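Local coordinates for Nrps/pks (Streptomyces albus, PDB 4OPE), which catalyses the condensation of an acyl chain with a carrier-bound extender unit, as a ketosynthase domain of the "AT-less" type I polyketide synthase that makes oxazolomycin, at the interface of chains A and B. Sequence-based numbering; all coordinates share one arbitrary frame. Chains: chain A/B, Nrps/pks.

Both contacts belong to the two-fold symmetric interface between two copies of the ketosynthase, an enzyme family that works as a homodimer. Their C-alpha centres lie about 31 Å apart, and they share no residue. In contact 1 the short helix 137-141 and the loop after it, from chain A, dock on helix 210-217 of chain B. Contact 2 brings the end of strand 263-272 and the start of strand 427-434 of chain A against helix 152-163 and strand 169-173 of chain B. Each has a twin with the chains exchanged, so the patches pin the dimer at widely separated points.

Contact 1: the interface of chains A and B. Residues chain A 137, 140, 147-148; chain B 210, 213-214.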
ATOM      1  N   VAL A 137       1.361   8.473 -23.816  1.00 54.21           N
ATOM      2  CA  VAL A 137       0.911   7.129 -24.185  1.00 57.35           C
ATOM      3  C   VAL A 137       0.768   6.904 -25.711  1.00 57.60           C
ATOM      4  O   VAL A 137       1.097   5.836 -26.186  1.00 57.41           O
ATOM      5  CB  VAL A 137      -0.408   6.723 -23.492  1.00 53.67           C
ATOM      6  CG1 VAL A 137      -0.778   5.301 -23.906  1.00 52.31           C
ATOM      7  CG2 VAL A 137      -0.266   6.810 -21.980  1.00 52.29           C
ATOM      8  N   ALA A 140       4.400   6.699 -27.309  1.00 62.00           N
ATOM      9  CA  ALA A 140       4.989   5.407 -26.964  1.00 61.44           C
ATOM     10  C   ALA A 140       4.404   4.255 -27.787  1.00 62.84           C
ATOM     11  O   ALA A 140       5.129   3.354 -28.205  1.00 62.72           O
ATOM     12  CB  ALA A 140       4.797   5.131 -25.489  1.00 61.90           C
ATOM     13  N   ALA A 147       7.488   5.388 -22.677  1.00 44.36           N
ATOM     14  CA  ALA A 147       6.455   5.378 -21.653  1.00 46.61           C
ATOM     15  C   ALA A 147       6.863   6.153 -20.385  1.00 49.32           C
ATOM     16  O   ALA A 147       7.973   5.991 -19.885  1.00 52.11           O
ATOM     17  CB  ALA A 147       6.114   3.959 -21.250  1.00 45.89           C
ATOM     18  N   THR A 148       5.938   6.963 -19.855  1.00 49.05           N
ATOM     19  CA  THR A 148       6.097   7.551 -18.556  1.00 44.82           C
ATOM     20  C   THR A 148       5.669   6.547 -17.509  1.00 45.15           C
ATOM     21  O   THR A 148       4.944   5.583 -17.782  1.00 42.22           O
ATOM     22  CB  THR A 148       5.229   8.794 -18.404  1.00 44.94           C
ATOM     23  OG1 THR A 148       3.881   8.462 -18.733  1.00 45.80           O
ATOM     24  CG2 THR A 148       5.729   9.921 -19.314  1.00 46.26           C
TER
ATOM     25  N   LEU B 210       0.930  -1.051 -23.856  1.00 52.36           N
ATOM     26  CA  LEU B 210       2.000  -0.149 -23.317  1.00 49.97           C
ATOM     27  C   LEU B 210       2.951  -0.848 -22.345  1.00 46.61           C
ATOM     28  O   LEU B 210       4.120  -0.638 -22.393  1.00 51.29           O
ATOM     29  CB  LEU B 210       1.362   1.092 -22.723  1.00 50.65           C
ATOM     30  CG  LEU B 210       2.056   2.306 -22.078  1.00 50.14           C
ATOM     31  CD1 LEU B 210       2.883   1.889 -20.882  1.00 50.93           C
ATOM     32  CD2 LEU B 210       2.871   3.062 -23.086  1.00 52.22           C
ATOM     33  N   LEU B 213       5.719  -2.576 -24.256  1.00 54.59           N
ATOM     34  CA  LEU B 213       6.722  -1.601 -24.684  1.00 56.17           C
ATOM     35  C   LEU B 213       7.632  -1.204 -23.538  1.00 58.29           C
ATOM     36  O   LEU B 213       8.844  -1.123 -23.695  1.00 64.27           O
ATOM     37  CB  LEU B 213       6.056  -0.354 -25.230  1.00 56.43           C
ATOM     38  CG  LEU B 213       5.258  -0.602 -26.510  1.00 59.80           C
ATOM     39  CD1 LEU B 213       4.404   0.602 -26.868  1.00 61.90           C
ATOM     40  CD2 LEU B 213       6.216  -0.917 -27.636  1.00 62.74           C
ATOM     41  N   GLN B 214       7.036  -0.955 -22.384  1.00 59.35           N
ATOM     42  CA  GLN B 214       7.787  -0.665 -21.181  1.00 58.95           C
ATOM     43  C   GLN B 214       8.750  -1.775 -20.856  1.00 57.91           C
ATOM     44  O   GLN B 214       9.928  -1.530 -20.675  1.00 59.17           O
ATOM     45  CB  GLN B 214       6.863  -0.505 -19.988  1.00 62.31           C
ATOM     46  CG  GLN B 214       6.636   0.931 -19.583  1.00 69.90           C
ATOM     47  CD  GLN B 214       5.758   1.066 -18.333  1.00 76.69           C
ATOM     48  OE1 GLN B 214       4.860   0.245 -18.090  1.00 76.29           O
ATOM     49  NE2 GLN B 214       6.006   2.118 -17.538  1.00 77.77           N
TER
HETATM   50  O   HOH W   1       7.982   3.598 -18.253  1.00 53.32           O
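Helix 210-217 of chain B, part of the ketosynthase domain's thiolase-type fold, is met here by the short helix 137-141 of chain A, which carries A:Val137 and A:Ala140, and by the loop that follows it. A:Ala147, in that loop, hides 52 Å² of its surface, the largest share in the patch, and its methyl points into the angle between B:Leu210 and B:Gln214. B:Leu210 sends CG away from its backbone nitrogen (chi1 -179°), which carries its forked end across to chain A. Its methyl CD2 touches two alanine methyls, 3.7 Å from A:Ala140 CB and 3.8 Å from A:Ala147 CB. The other branch, B:Leu210 CD1, touches the same methyl, A:Ala147 CB, at 3.9 Å, so both branches of the fork face it. One helical turn on, B:Gln214 lies alongside A:Ala147, the methylene CG being 3.5 Å from A:Ala147 CB. Beyond CG the chain runs extended (chi2 -177°) and takes the terminal amide past the methyl towards the loop backbone. There B:Gln214 NE2 and water 1 are joined by a nearly straight link, 172° at the hydrogen, with 2.6 Å between NE2 and the water oxygen. The same water is 2.9 Å from the carbonyl oxygen A:Ala147 O, and thus bridges amide and backbone. Cut back to an alanine, B:Gln214 would lose CG and NE2, which would probably leave water 1 without its amide partner and open a gap beside the A:Ala147 methyl. B:Leu213 lies next to A:Ala140, though its short approach there is doubtful.

Contact 2: the interface of chains A and B. Residues chain A 272, 425-427; chain B 157, 160-161, 169.
The imidazole of A:His272, at the end of strand 263-272 in the ketosynthase core, packs against two serine methylenes of chain B. B:Ser160 CB sits over one face of the ring, 3.4 Å from its centroid and displaced towards the rim, in a CH-pi contact. B:Ser169 CB lies on the same side of the ring, near its CD2 corner, 3.4 Å from A:His272 CD2. With CG anti to the backbone nitrogen (chi1 -165°), the histidine lays this face over the place where helix 152-163 and strand 169-173 of the partner meet. Its NE2 donates to the carbonyl oxygen of A:Gly425, A:His272 NE2 to A:Gly425 O measuring 3.0 Å, which helps fix the ring's rotation. A:Gly425, A:Gly426 and A:Ser427 belong to the glycine-rich GGSNAH segment typical of ketosynthases.

Farther out, the B:Asn157 amide is turned 41° from the imidazole plane and its nitrogen serves both chains. B:Asn157 ND2 donates to the hydroxyl A:Ser427 OG at 2.8 Å, this acceptor standing 20° out of the amide plane. B:Asn157 ND2 also donates, in the amide plane, to B:Ser169 OG, 2.8 Å away, and B:Ser169 OG pairs with B:Ser160 OG at 2.9 Å. A:Ser427 OG in turn donates to B:Ser169 O at 2.7 Å, in the carbonyl plane on a lone pair. At the rim, water 2 joins A:Ser427 N to B:Asn157 OD1, so both ends of the amide are engaged.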
ATOM      1  N   HIS A 272     -12.783   0.048   8.105  1.00 37.71           N
ATOM      2  CA  HIS A 272     -13.563   0.296   6.902  1.00 37.50           C
ATOM      3  C   HIS A 272     -15.030   0.399   7.208  1.00 36.57           C
ATOM      4  O   HIS A 272     -15.521  -0.240   8.137  1.00 35.76           O
ATOM      5  CB  HIS A 272     -13.349  -0.813   5.874  1.00 37.05           C
ATOM      6  CG  HIS A 272     -13.818  -0.448   4.503  1.00 37.71           C
ATOM      7  ND1 HIS A 272     -15.064  -0.779   4.029  1.00 38.03           N
ATOM      8  CD2 HIS A 272     -13.216   0.243   3.511  1.00 38.56           C
ATOM      9  CE1 HIS A 272     -15.205  -0.326   2.798  1.00 38.79           C
ATOM     10  NE2 HIS A 272     -14.101   0.307   2.461  1.00 38.43           N
ATOM     11  N   GLY A 425     -13.558   5.887  -0.492  1.00 36.63           N
ATOM     12  CA  GLY A 425     -14.011   4.494  -0.656  1.00 33.70           C
ATOM     13  C   GLY A 425     -14.307   3.739   0.618  1.00 31.47           C
ATOM     14  O   GLY A 425     -14.613   2.565   0.550  1.00 32.11           O
ATOM     15  N   GLY A 426     -14.176   4.359   1.786  1.00 30.39           N
ATOM     16  CA  GLY A 426     -14.471   3.654   3.048  1.00 31.06           C
ATOM     17  C   GLY A 426     -13.318   3.369   4.010  1.00 33.65           C
ATOM     18  O   GLY A 426     -13.553   2.975   5.155  1.00 34.37           O
ATOM     19  N   SER A 427     -12.063   3.582   3.603  1.00 34.78           N
ATOM     20  CA  SER A 427     -10.950   3.246   4.496  1.00 34.67           C
ATOM     21  C   SER A 427     -10.685   4.410   5.408  1.00 34.62           C
ATOM     22  O   SER A 427     -10.406   5.514   4.954  1.00 31.77           O
ATOM     23  CB  SER A 427      -9.700   2.882   3.710  1.00 36.24           C
ATOM     24  OG  SER A 427      -9.872   1.641   3.000  1.00 37.87           O
TER
ATOM     25  N   ASN B 157     -11.513  -1.630  -1.488  1.00 34.51           N
ATOM     26  CA  ASN B 157     -12.642  -0.962  -0.897  1.00 34.43           C
ATOM     27  C   ASN B 157     -13.922  -1.560  -1.434  1.00 37.37           C
ATOM     28  O   ASN B 157     -14.885  -1.765  -0.692  1.00 37.14           O
ATOM     29  CB  ASN B 157     -12.611   0.535  -1.194  1.00 33.86           C
ATOM     30  CG  ASN B 157     -11.602   1.297  -0.384  1.00 35.77           C
ATOM     31  OD1 ASN B 157     -11.338   2.488  -0.667  1.00 36.94           O
ATOM     32  ND2 ASN B 157     -11.000   0.644   0.615  1.00 38.48           N
ATOM     33  N   SER B 160     -14.432  -4.772   0.427  1.00 35.12           N
ATOM     34  CA  SER B 160     -14.854  -4.517   1.800  1.00 37.01           C
ATOM     35  C   SER B 160     -16.315  -4.064   1.857  1.00 37.72           C
ATOM     36  O   SER B 160     -17.047  -4.386   2.828  1.00 36.40           O
ATOM     37  CB  SER B 160     -13.954  -3.475   2.484  1.00 37.93           C
ATOM     38  OG  SER B 160     -12.611  -3.929   2.576  1.00 39.67           O
ATOM     39  N   TYR B 161     -16.723  -3.344   0.818  1.00 35.30           N
ATOM     40  CA  TYR B 161     -18.088  -2.860   0.719  1.00 39.19           C
ATOM     41  C   TYR B 161     -19.048  -3.995   0.500  1.00 38.25           C
ATOM     42  O   TYR B 161     -19.943  -4.196   1.282  1.00 39.51           O
ATOM     43  CB  TYR B 161     -18.233  -1.873  -0.434  1.00 41.26           C
ATOM     44  CG  TYR B 161     -19.625  -1.469  -0.734  1.00 44.84           C
ATOM     45  CD1 TYR B 161     -20.334  -0.703   0.161  1.00 50.08           C
ATOM     46  CD2 TYR B 161     -20.255  -1.857  -1.905  1.00 48.49           C
ATOM     47  CE1 TYR B 161     -21.633  -0.273  -0.108  1.00 52.88           C
ATOM     48  CE2 TYR B 161     -21.562  -1.457  -2.184  1.00 49.70           C
ATOM     49  CZ  TYR B 161     -22.252  -0.652  -1.280  1.00 52.58           C
ATOM     50  OH  TYR B 161     -23.548  -0.195  -1.518  1.00 50.33           O
ATOM     51  N   SER B 169      -8.829  -1.986   5.092  1.00 34.38           N
ATOM     52  CA  SER B 169      -9.064  -2.205   3.685  1.00 35.08           C
ATOM     53  C   SER B 169      -7.960  -1.483   2.946  1.00 34.44           C
ATOM     54  O   SER B 169      -7.988  -0.279   2.797  1.00 34.12           O
ATOM     55  CB  SER B 169     -10.447  -1.662   3.271  1.00 36.82           C
ATOM     56  OG  SER B 169     -10.679  -1.846   1.872  1.00 37.12           O
TER
HETATM   57  O   HOH W   2     -10.799   4.540   0.904  1.00 29.58           O